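Local coordinates for protein nucleoporin nup120 (Schizosaccharomyces pombe, PDB 4GQ2) that serves as a structural component of the nuclear pore complex, whose nucleoporins can both build the pore and dock transient nuclear transport factors, at residues Glu595-Leu600 with Glu727-Val732; Leu603-Pro608 with Ile833-Ser838; Val618-His623 with Ile703-Asp708; Lys687-Ser692 with Ala801-Asp806. All blocks are in the same frame, centred on the assembly; numbering follows the deposited sequence.

Interaction 1. Residues Glu595-Leu600 with Glu727-Val732; sequences EIRYSL and EDWRLV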
# COMPACT_ATOMS: atom_id res chain seq x y z
N GLU A 595 -10.14 14.88 -7.16
CA GLU A 595 -11.55 15.21 -6.90
C GLU A 595 -12.48 14.29 -7.69
O GLU A 595 -13.54 13.89 -7.19
CB GLU A 595 -11.83 16.68 -7.24
CG GLU A 595 -11.11 17.66 -6.32
CD GLU A 595 -11.52 19.10 -6.54
OE1 GLU A 595 -11.02 19.73 -7.50
OE2 GLU A 595 -12.32 19.62 -5.73
N ILE A 596 -12.06 13.95 -8.91
CA ILE A 596 -12.82 13.07 -9.78
C ILE A 596 -12.93 11.66 -9.19
O ILE A 596 -14.02 11.05 -9.17
CB ILE A 596 -12.22 13.06 -11.20
CG1 ILE A 596 -12.65 14.33 -11.94
CG2 ILE A 596 -12.64 11.83 -11.98
CD1 ILE A 596 -11.88 14.59 -13.23
N ARG A 597 -11.82 11.15 -8.67
CA ARG A 597 -11.80 9.81 -8.09
C ARG A 597 -12.64 9.72 -6.81
O ARG A 597 -13.26 8.69 -6.54
CB ARG A 597 -10.37 9.33 -7.90
CG ARG A 597 -9.64 9.20 -9.23
CD ARG A 597 -8.17 8.82 -9.08
NE ARG A 597 -7.62 8.58 -10.41
CZ ARG A 597 -6.35 8.74 -10.75
NH1 ARG A 597 -5.45 9.14 -9.87
NH2 ARG A 597 -5.97 8.49 -12.00
N TYR A 598 -12.67 10.81 -6.06
CA TYR A 598 -13.56 10.93 -4.90
C TYR A 598 -15.03 10.92 -5.31
O TYR A 598 -15.84 10.28 -4.66
CB TYR A 598 -13.23 12.20 -4.10
CG TYR A 598 -14.21 12.48 -2.99
CD1 TYR A 598 -15.42 13.13 -3.26
CD2 TYR A 598 -13.95 12.07 -1.68
CE1 TYR A 598 -16.34 13.38 -2.25
CE2 TYR A 598 -14.87 12.31 -0.66
CZ TYR A 598 -16.05 12.97 -0.95
OH TYR A 598 -16.96 13.22 0.05
N SER A 599 -15.38 11.62 -6.39
CA SER A 599 -16.73 11.56 -6.96
C SER A 599 -17.07 10.16 -7.48
O SER A 599 -18.20 9.69 -7.30
CB SER A 599 -16.87 12.56 -8.11
OG SER A 599 -16.74 13.88 -7.65
N LEU A 600 -16.12 9.50 -8.14
CA LEU A 600 -16.38 8.16 -8.70
C LEU A 600 -16.53 7.14 -7.59
O LEU A 600 -17.38 6.26 -7.66
CB LEU A 600 -15.28 7.72 -9.69
CG LEU A 600 -15.16 8.51 -11.00
CD1 LEU A 600 -13.90 8.11 -11.77
CD2 LEU A 600 -16.40 8.31 -11.86
N GLU A 727 -18.08 -0.24 -12.94
CA GLU A 727 -17.81 -1.46 -12.21
C GLU A 727 -16.34 -1.84 -12.31
O GLU A 727 -15.73 -2.25 -11.33
CB GLU A 727 -18.71 -2.59 -12.70
CG GLU A 727 -18.71 -3.78 -11.76
CD GLU A 727 -18.90 -3.40 -10.30
OE1 GLU A 727 -19.99 -2.87 -9.96
OE2 GLU A 727 -17.96 -3.63 -9.49
N ASP A 728 -15.78 -1.70 -13.51
CA ASP A 728 -14.36 -1.87 -13.73
C ASP A 728 -13.57 -0.90 -12.84
O ASP A 728 -12.67 -1.31 -12.09
CB ASP A 728 -14.03 -1.61 -15.20
CG ASP A 728 -14.43 -2.77 -16.11
OD1 ASP A 728 -14.82 -3.84 -15.60
OD2 ASP A 728 -14.34 -2.61 -17.34
N TRP A 729 -13.92 0.39 -12.91
CA TRP A 729 -13.27 1.42 -12.11
C TRP A 729 -13.24 1.02 -10.67
O TRP A 729 -12.20 1.13 -10.03
CB TRP A 729 -13.96 2.77 -12.26
CG TRP A 729 -13.15 3.87 -11.63
CD1 TRP A 729 -12.14 4.62 -12.21
CD2 TRP A 729 -13.23 4.33 -10.23
NE1 TRP A 729 -11.60 5.51 -11.31
CE2 TRP A 729 -12.20 5.39 -10.10
CE3 TRP A 729 -14.00 3.99 -9.12
CZ2 TRP A 729 -11.98 6.06 -8.89
CZ3 TRP A 729 -13.78 4.68 -7.91
CH2 TRP A 729 -12.79 5.69 -7.81
N ARG A 730 -14.38 0.55 -10.17
CA ARG A 730 -14.51 0.18 -8.77
C ARG A 730 -13.48 -0.87 -8.38
O ARG A 730 -12.74 -0.68 -7.42
CB ARG A 730 -15.91 -0.34 -8.46
CG ARG A 730 -16.11 -0.68 -6.99
CD ARG A 730 -17.55 -1.05 -6.70
NE ARG A 730 -17.74 -2.47 -6.94
CZ ARG A 730 -17.87 -3.40 -6.00
NH1 ARG A 730 -17.87 -3.09 -4.71
NH2 ARG A 730 -18.01 -4.65 -6.37
N LEU A 731 -13.44 -1.97 -9.12
CA LEU A 731 -12.60 -3.11 -8.77
C LEU A 731 -11.14 -2.76 -8.90
O LEU A 731 -10.33 -3.13 -8.05
CB LEU A 731 -12.94 -4.33 -9.63
CG LEU A 731 -14.34 -4.92 -9.40
CD1 LEU A 731 -14.45 -6.27 -10.08
CD2 LEU A 731 -14.64 -5.06 -7.91
N VAL A 732 -10.82 -2.03 -9.95
CA VAL A 732 -9.47 -1.56 -10.19
C VAL A 732 -8.99 -0.61 -9.07
O VAL A 732 -7.92 -0.82 -8.49
CB VAL A 732 -9.34 -0.95 -11.60
CG1 VAL A 732 -8.07 -0.14 -11.74
CG2 VAL A 732 -9.38 -2.06 -12.65
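Trp729 reaches from helix 719-739 to helix 590-605, laying its indole under Leu600 and against the backbone of Arg597. With CG anti to the backbone N (chi1 -170°), CB points the ring toward helix 590-605. Past CB and CG, the first ring atom to touch the other helix is CD1, which lies beside Leu600 CD1. That methyl lies over the five-membered ring, with Leu600 CD1 3.5 Å from Trp729 NE1 and 3.6 Å from Trp729 CE2. Trp729 NE1 is hydrogen-bonded to Glu694, which also pairs with Arg597 NE, so one carboxylate serves both sides of the contact. Over the six-membered ring the partner changes to Leu600 CB, 3.6 Å from the centroid of the Trp729 six-membered ring and only 6° off its normal, a CH-pi contact. At the far corner Trp729 CH2 approaches Arg597 O to 3.3 Å, while Trp729 CZ2 lies 3.8 Å from Arg597 CB. Arg597 CG sits at the ring edge, in its plane. Phe619 of helix 612-624 backs Leu600. This is helix-helix packing through one large aromatic, buried in the alpha-helical part of a protein that also carries a beta-propeller.

Interaction 2. Residues Leu603-Pro608 with Ile833-Ser838; sequences LVQDLP and IGWLNS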
# COMPACT_ATOMS: atom_id res chain seq x y z
N LEU A 603 -19.87 7.63 -6.29
CA LEU A 603 -20.79 7.06 -7.26
C LEU A 603 -20.93 5.54 -7.13
O LEU A 603 -22.04 5.01 -7.24
CB LEU A 603 -20.32 7.42 -8.67
CG LEU A 603 -21.34 7.95 -9.67
CD1 LEU A 603 -21.76 9.36 -9.28
CD2 LEU A 603 -20.74 7.95 -11.07
N VAL A 604 -19.82 4.84 -6.89
CA VAL A 604 -19.83 3.37 -6.88
C VAL A 604 -19.99 2.78 -5.48
O VAL A 604 -20.12 1.56 -5.33
CB VAL A 604 -18.59 2.74 -7.57
CG1 VAL A 604 -18.46 3.23 -9.01
CG2 VAL A 604 -17.31 3.00 -6.79
N GLN A 605 -19.95 3.63 -4.46
CA GLN A 605 -20.18 3.17 -3.09
C GLN A 605 -21.60 3.49 -2.61
O GLN A 605 -22.11 2.83 -1.70
CB GLN A 605 -19.14 3.75 -2.13
CG GLN A 605 -17.71 3.34 -2.44
CD GLN A 605 -16.72 3.82 -1.39
OE1 GLN A 605 -17.11 4.35 -0.35
NE2 GLN A 605 -15.43 3.63 -1.66
N ASP A 606 -22.21 4.49 -3.22
CA ASP A 606 -23.61 4.85 -2.95
C ASP A 606 -24.34 5.01 -4.29
O ASP A 606 -24.87 6.09 -4.59
CB ASP A 606 -23.69 6.17 -2.16
CG ASP A 606 -22.49 6.40 -1.24
OD1 ASP A 606 -22.26 5.58 -0.32
OD2 ASP A 606 -21.78 7.42 -1.42
N LEU A 607 -24.37 3.94 -5.08
CA LEU A 607 -24.90 3.97 -6.46
C LEU A 607 -26.33 4.55 -6.62
O LEU A 607 -26.62 5.20 -7.63
CB LEU A 607 -24.76 2.59 -7.14
CG LEU A 607 -25.00 2.39 -8.65
CD1 LEU A 607 -24.36 3.47 -9.53
CD2 LEU A 607 -24.51 1.01 -9.08
N PRO A 608 -27.23 4.31 -5.64
CA PRO A 608 -28.51 5.02 -5.68
C PRO A 608 -28.43 6.45 -5.16
O PRO A 608 -27.93 6.69 -4.06
CB PRO A 608 -29.40 4.19 -4.75
CG PRO A 608 -28.46 3.51 -3.82
CD PRO A 608 -27.25 3.21 -4.66
N ILE A 833 -13.55 -1.11 4.09
CA ILE A 833 -14.98 -1.39 4.32
C ILE A 833 -15.95 -0.60 3.43
O ILE A 833 -17.05 -1.06 3.16
CB ILE A 833 -15.35 -1.23 5.81
CG1 ILE A 833 -16.56 -2.11 6.16
CG2 ILE A 833 -15.51 0.25 6.19
CD1 ILE A 833 -16.78 -2.28 7.65
N GLY A 834 -15.54 0.57 2.95
CA GLY A 834 -16.41 1.40 2.12
C GLY A 834 -16.63 0.86 0.71
O GLY A 834 -17.50 1.34 0.00
N TRP A 835 -15.84 -0.13 0.32
CA TRP A 835 -15.94 -0.78 -0.99
C TRP A 835 -16.93 -1.91 -1.03
O TRP A 835 -17.39 -2.30 -2.11
CB TRP A 835 -14.58 -1.31 -1.42
CG TRP A 835 -13.56 -0.24 -1.71
CD1 TRP A 835 -12.45 0.10 -0.95
CD2 TRP A 835 -13.52 0.67 -2.87
NE1 TRP A 835 -11.74 1.12 -1.54
CE2 TRP A 835 -12.33 1.51 -2.70
CE3 TRP A 835 -14.31 0.86 -4.00
CZ2 TRP A 835 -11.96 2.47 -3.63
CZ3 TRP A 835 -13.93 1.84 -4.92
CH2 TRP A 835 -12.79 2.63 -4.74
N LEU A 836 -17.24 -2.49 0.14
CA LEU A 836 -18.20 -3.61 0.22
C LEU A 836 -19.57 -3.14 -0.20
O LEU A 836 -20.01 -2.06 0.20
CB LEU A 836 -18.25 -4.21 1.63
CG LEU A 836 -17.07 -5.10 2.05
CD1 LEU A 836 -17.09 -5.32 3.55
CD2 LEU A 836 -17.09 -6.44 1.31
N ASN A 837 -20.24 -3.93 -1.03
CA ASN A 837 -21.54 -3.55 -1.57
C ASN A 837 -22.69 -3.91 -0.63
O ASN A 837 -22.46 -4.22 0.54
CB ASN A 837 -21.75 -4.12 -2.99
CG ASN A 837 -21.80 -5.65 -3.03
OD1 ASN A 837 -22.06 -6.32 -2.02
ND2 ASN A 837 -21.57 -6.21 -4.20
N SER A 838 -23.93 -3.88 -1.13
CA SER A 838 -25.13 -4.06 -0.31
C SER A 838 -25.73 -5.47 -0.26
O SER A 838 -26.77 -5.67 0.35
CB SER A 838 -26.21 -3.09 -0.76
OG SER A 838 -25.82 -1.76 -0.47
O HOH W 1 -18.20 -0.21 -3.80
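Val604 and Gln605, at the C-terminal end of helix 590-605, meet Gly834 and Trp835 in a partly buried contact between a helix end and the loop joining helices 826-832 and 840-852. No direct hydrogen bond crosses it; as modelled, an amide over an indole and a bridging water make the join.

Gln605 does most of the touching. Its CG is anti to the carbonyl carbon (chi1 -62°) and the chain runs on extended, which carries the amide across to the loop. As modelled, Gln605 NE2 lies 3.6 Å above the plane of the Trp835 ring, over its centre, with the amide turned 69° against the indole. The other end of the amide is less comfortable: Gln605 OE1 is 3.1 Å from Gly834 O, two acceptors facing each other without a bond. Gln605 CD lies even nearer that same oxygen, so the fine setting of this amide is doubtful, including which of its ends faces the ring. Beside it, Val604 CG2 packs 4.0 Å from Trp835 CZ3. The water ties the backbones together, donating to Val604 O at 3.0 Å and to Trp835 O at 2.8 Å, so it bridges two acceptors that could not bond to each other.

Beyond the pair, the Trp835 NE1 hydrogen goes to Glu737, and Phe734 meets the indole edge-to-face. The tryptophan thus wedges between the end of helix 590-605, helix 719-739 through Arg730 and Ser733, and helix 812-822 through Val813, while Leu836 turns to Val813 and Val817.

Interaction 3. Residues Val618-His623 with Ile703-Asp708; sequences VFYDKH and ITSQQD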
# COMPACT_ATOMS: atom_id res chain seq x y z
N VAL A 618 -24.29 15.85 -13.81
CA VAL A 618 -23.67 16.51 -12.67
C VAL A 618 -22.16 16.34 -12.78
O VAL A 618 -21.41 17.31 -12.64
CB VAL A 618 -24.22 16.01 -11.31
CG1 VAL A 618 -23.33 16.44 -10.16
CG2 VAL A 618 -25.64 16.52 -11.08
N PHE A 619 -21.73 15.12 -13.09
CA PHE A 619 -20.31 14.79 -13.21
C PHE A 619 -19.62 15.66 -14.24
O PHE A 619 -18.56 16.22 -13.98
CB PHE A 619 -20.12 13.31 -13.56
CG PHE A 619 -18.68 12.89 -13.64
CD1 PHE A 619 -17.93 13.11 -14.79
CD2 PHE A 619 -18.06 12.29 -12.55
CE1 PHE A 619 -16.59 12.74 -14.86
CE2 PHE A 619 -16.73 11.92 -12.61
CZ PHE A 619 -15.99 12.14 -13.77
N TYR A 620 -20.22 15.75 -15.43
CA TYR A 620 -19.70 16.60 -16.49
C TYR A 620 -19.62 18.05 -16.03
O TYR A 620 -18.61 18.72 -16.25
CB TYR A 620 -20.58 16.47 -17.75
CG TYR A 620 -20.24 17.43 -18.86
CD1 TYR A 620 -19.18 17.16 -19.74
CD2 TYR A 620 -20.97 18.60 -19.04
CE1 TYR A 620 -18.86 18.04 -20.76
CE2 TYR A 620 -20.66 19.48 -20.07
CZ TYR A 620 -19.61 19.20 -20.92
OH TYR A 620 -19.30 20.08 -21.94
N ASP A 621 -20.69 18.51 -15.38
CA ASP A 621 -20.80 19.90 -14.93
C ASP A 621 -19.73 20.28 -13.91
O ASP A 621 -19.15 21.36 -14.00
CB ASP A 621 -22.18 20.17 -14.34
CG ASP A 621 -22.51 21.66 -14.30
OD1 ASP A 621 -22.94 22.20 -15.34
OD2 ASP A 621 -22.33 22.28 -13.23
N LYS A 622 -19.45 19.41 -12.95
CA LYS A 622 -18.49 19.75 -11.91
C LYS A 622 -17.04 19.47 -12.28
O LYS A 622 -16.15 20.24 -11.91
CB LYS A 622 -18.87 19.13 -10.55
CG LYS A 622 -19.12 17.63 -10.57
CD LYS A 622 -19.64 17.13 -9.24
CE LYS A 622 -19.79 15.61 -9.24
NZ LYS A 622 -20.50 15.09 -8.03
N HIS A 623 -16.80 18.39 -13.03
CA HIS A 623 -15.42 17.91 -13.26
C HIS A 623 -14.86 18.04 -14.64
O HIS A 623 -13.65 18.19 -14.80
CB HIS A 623 -15.29 16.47 -12.79
CG HIS A 623 -15.51 16.29 -11.31
ND1 HIS A 623 -14.69 16.83 -10.38
CD2 HIS A 623 -16.52 15.64 -10.61
CE1 HIS A 623 -15.14 16.52 -9.16
NE2 HIS A 623 -16.27 15.80 -9.30
N ILE A 703 -20.22 13.39 -23.94
CA ILE A 703 -21.16 13.08 -25.01
C ILE A 703 -22.62 13.26 -24.59
O ILE A 703 -23.39 13.93 -25.28
CB ILE A 703 -20.94 11.63 -25.50
CG1 ILE A 703 -19.60 11.51 -26.24
CG2 ILE A 703 -22.09 11.15 -26.38
CD1 ILE A 703 -19.15 10.07 -26.43
N THR A 704 -22.99 12.69 -23.44
CA THR A 704 -24.38 12.67 -23.00
C THR A 704 -24.83 14.01 -22.41
O THR A 704 -25.97 14.15 -21.99
CB THR A 704 -24.68 11.53 -22.00
OG1 THR A 704 -23.90 11.71 -20.81
CG2 THR A 704 -24.37 10.16 -22.63
N SER A 705 -23.93 14.99 -22.39
CA SER A 705 -24.26 16.33 -21.93
C SER A 705 -24.31 17.32 -23.10
O SER A 705 -24.57 18.51 -22.91
CB SER A 705 -23.24 16.81 -20.90
OG SER A 705 -23.08 15.85 -19.87
N GLN A 706 -24.06 16.82 -24.31
CA GLN A 706 -24.06 17.66 -25.51
C GLN A 706 -25.44 17.82 -26.12
O GLN A 706 -26.18 16.85 -26.28
CB GLN A 706 -23.12 17.07 -26.55
CG GLN A 706 -21.88 17.91 -26.82
CD GLN A 706 -21.28 18.52 -25.57
OE1 GLN A 706 -20.79 17.83 -24.68
NE2 GLN A 706 -21.30 19.84 -25.52
N GLN A 707 -25.78 19.06 -26.48
CA GLN A 707 -26.99 19.34 -27.24
C GLN A 707 -26.72 19.18 -28.74
O GLN A 707 -26.80 20.14 -29.50
CB GLN A 707 -27.55 20.73 -26.92
CG GLN A 707 -27.88 20.95 -25.45
CD GLN A 707 -28.88 19.93 -24.90
OE1 GLN A 707 -30.06 19.94 -25.27
NE2 GLN A 707 -28.41 19.06 -24.02
N ASP A 708 -26.36 17.97 -29.14
CA ASP A 708 -26.14 17.63 -30.54
C ASP A 708 -26.83 16.32 -30.78
O ASP A 708 -26.40 15.28 -30.26
CB ASP A 708 -24.65 17.53 -30.87
CG ASP A 708 -24.39 17.14 -32.32
OD1 ASP A 708 -24.61 15.97 -32.70
OD2 ASP A 708 -23.93 18.02 -33.09
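Ser705 sits over one face of the Tyr620 ring, toward the rim. Its CB lies 3.8 Å from the centroid of the Tyr620 ring, 25° off the normal, a CH-pi contact that is closest at CD2, where Ser705 CB and Tyr620 CD2 are 3.4 Å apart. The hydroxyl hangs over the start of the side chain instead, with Ser705 OG 3.3 Å from Tyr620 CB. Tyr620 holds CG anti to its own N (chi1 173°), which swings the ring out from helix 612-624 toward the turn. At the phenol end the Gln706 side chain crosses it at about a right angle.

The next shell fixes these groups. Ser705 OG is hydrogen-bonded to Ser701 O, one turn back on helix 672-703, and Gln706 N bonds to Ile703 O at 3.1 Å, closing a type I turn. Leu702 and Ile633 also pack on Tyr620. With an alanine at this position, the face under Ser705 would probably be lost and a gap open between the turn and Ile633. Further on, Asp708 OD1 caps Leu711 N. The arrangement is that of a type I turn leaving one helix and leading to the N-cap of the next, packed on a neighbouring helix within the alpha-helical domain.

Interaction 4. Residues Lys687-Ser692 with Ala801-Asp806; sequences KKFQVS and AIFIRD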
# COMPACT_ATOMS: atom_id res chain seq x y z
N LYS A 687 -2.87 0.70 -12.71
CA LYS A 687 -2.82 2.11 -12.85
C LYS A 687 -3.14 2.56 -14.24
O LYS A 687 -3.78 3.52 -14.44
CB LYS A 687 -1.45 2.62 -12.50
CG LYS A 687 -1.29 3.02 -11.08
CD LYS A 687 0.17 3.08 -10.75
CE LYS A 687 0.42 3.96 -9.57
NZ LYS A 687 1.46 3.37 -8.71
N LYS A 688 -2.67 1.82 -15.21
CA LYS A 688 -2.98 2.08 -16.61
C LYS A 688 -4.44 1.75 -16.91
O LYS A 688 -5.12 2.51 -17.59
CB LYS A 688 -2.00 1.34 -17.53
CG LYS A 688 -0.55 1.65 -17.22
CD LYS A 688 0.39 1.30 -18.36
CE LYS A 688 1.80 1.82 -18.11
NZ LYS A 688 2.56 0.89 -17.22
N PHE A 689 -4.95 0.66 -16.35
CA PHE A 689 -6.38 0.38 -16.45
C PHE A 689 -7.26 1.52 -15.92
O PHE A 689 -8.18 1.97 -16.61
CB PHE A 689 -6.74 -0.97 -15.81
CG PHE A 689 -6.71 -2.12 -16.78
CD1 PHE A 689 -7.57 -2.15 -17.87
CD2 PHE A 689 -5.82 -3.17 -16.61
CE1 PHE A 689 -7.55 -3.21 -18.77
CE2 PHE A 689 -5.79 -4.23 -17.50
CZ PHE A 689 -6.66 -4.25 -18.58
N GLN A 690 -6.98 1.98 -14.70
CA GLN A 690 -7.73 3.07 -14.06
C GLN A 690 -7.78 4.35 -14.91
O GLN A 690 -8.84 4.92 -15.13
CB GLN A 690 -7.18 3.38 -12.67
CG GLN A 690 -7.86 4.56 -11.98
CD GLN A 690 -7.28 4.87 -10.61
OE1 GLN A 690 -7.99 4.84 -9.60
NE2 GLN A 690 -6.00 5.15 -10.56
N VAL A 691 -6.61 4.80 -15.36
CA VAL A 691 -6.52 5.97 -16.24
C VAL A 691 -7.30 5.73 -17.55
O VAL A 691 -8.01 6.62 -18.03
CB VAL A 691 -5.03 6.33 -16.50
CG1 VAL A 691 -4.85 7.27 -17.68
CG2 VAL A 691 -4.40 6.90 -15.22
N SER A 692 -7.20 4.51 -18.10
CA SER A 692 -7.91 4.16 -19.32
C SER A 692 -9.43 4.23 -19.12
O SER A 692 -10.14 4.89 -19.89
CB SER A 692 -7.48 2.77 -19.81
OG SER A 692 -8.41 2.23 -20.72
N ALA A 801 -9.86 -12.53 -13.08
CA ALA A 801 -10.77 -12.41 -11.93
C ALA A 801 -11.34 -11.00 -11.76
O ALA A 801 -12.41 -10.83 -11.17
CB ALA A 801 -10.07 -12.85 -10.66
N ILE A 802 -10.62 -10.01 -12.28
CA ILE A 802 -11.04 -8.62 -12.15
C ILE A 802 -12.10 -8.29 -13.19
O ILE A 802 -13.08 -7.62 -12.88
CB ILE A 802 -9.85 -7.63 -12.28
CG1 ILE A 802 -8.87 -7.82 -11.12
CG2 ILE A 802 -10.35 -6.19 -12.33
CD1 ILE A 802 -7.49 -7.24 -11.37
N PHE A 803 -11.89 -8.75 -14.42
CA PHE A 803 -12.72 -8.30 -15.54
C PHE A 803 -13.80 -9.26 -16.05
O PHE A 803 -14.77 -8.80 -16.66
CB PHE A 803 -11.85 -7.82 -16.70
CG PHE A 803 -11.00 -6.62 -16.36
CD1 PHE A 803 -11.57 -5.35 -16.27
CD2 PHE A 803 -9.64 -6.77 -16.14
CE1 PHE A 803 -10.78 -4.25 -15.96
CE2 PHE A 803 -8.85 -5.67 -15.83
CZ PHE A 803 -9.42 -4.41 -15.74
N ILE A 804 -13.64 -10.56 -15.85
CA ILE A 804 -14.61 -11.50 -16.43
C ILE A 804 -15.78 -11.71 -15.49
O ILE A 804 -15.62 -12.24 -14.39
CB ILE A 804 -13.98 -12.79 -17.03
CG1 ILE A 804 -13.54 -13.79 -15.95
CG2 ILE A 804 -12.85 -12.44 -18.00
CD1 ILE A 804 -14.49 -14.95 -15.76
N ARG A 805 -16.95 -11.26 -15.93
CA ARG A 805 -18.10 -11.03 -15.06
C ARG A 805 -19.34 -11.83 -15.44
O ARG A 805 -19.42 -12.37 -16.55
CB ARG A 805 -18.45 -9.53 -15.06
CG ARG A 805 -17.25 -8.60 -14.97
CD ARG A 805 -17.67 -7.14 -14.80
NE ARG A 805 -18.68 -7.02 -13.76
CZ ARG A 805 -18.43 -7.07 -12.45
NH1 ARG A 805 -17.19 -7.24 -12.01
NH2 ARG A 805 -19.43 -6.96 -11.59
N ASP A 806 -20.30 -11.89 -14.52
CA ASP A 806 -21.61 -12.54 -14.72
C ASP A 806 -22.53 -12.36 -13.51
O ASP A 806 -22.09 -11.95 -12.43
CB ASP A 806 -21.45 -14.03 -15.06
CG ASP A 806 -20.44 -14.74 -14.18
OD1 ASP A 806 -20.71 -14.90 -12.97
OD2 ASP A 806 -19.38 -15.13 -14.69
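Phe803 CZ lies over the centre of one face of the Phe689 ring, 3.5 Å above its plane. The Phe803 ring has its own cover, Ile802 CG2, seated over its centre 3.7 Å above the plane. The two rings are tilted 43° against each other with centroids 4.5 Å apart, an oblique aromatic pair. This is plain aromatic packing in an all-helical region, joining the middle of helix 672-703 to the last turn of helix 790-803.

The side chains come from opposite directions and meet between backbones whose nearest CA atoms, those of Phe689 and Phe803, are 10.8 Å apart, so between these two segments the contact is made by the rings. Phe803 gets there with CG anti to its carbonyl carbon (chi1 -63°). It is the final helical residue before the chain turns away at Ile804, and its carbonyl oxygen accepts a hydrogen bond from Arg658. Phe660 touches both rings, and Ile549 of helix 548-553 packs on Phe689. A serine in place of Phe689 would probably leave the CZ corner of Phe803 without the face it presses on and open a gap between the two helices.

Contact runs right across the Phe689 ring: Phe803 CZ is 3.6 Å from Phe689 CD1, while Phe803 CE2 is 3.8 Å from Phe689 CE2.

All four contacts lie on the same side of the chain's centre, in its helical part. Interactions 1 and 2 share helix 590-605, their centres about 11 Å apart, and touch where Trp729 CZ3 comes 3.9 Å from Trp835 CH2. Interaction 4 lies equally close to interaction 1, centre to centre, whereas interaction 3 is farther off, about 18 Å. Interaction 3 connects back through Ser599 and His623, a probable hydrogen bond. Along the chain, interactions 3 and 4 are each nested inside the loop closed by interaction 2, but interaction 4 crosses interactions 1 and 3. Helices distant in sequence are therefore interleaved, drawing the helical-domain family segments together with the HEAT-repeat family segment at 833-838.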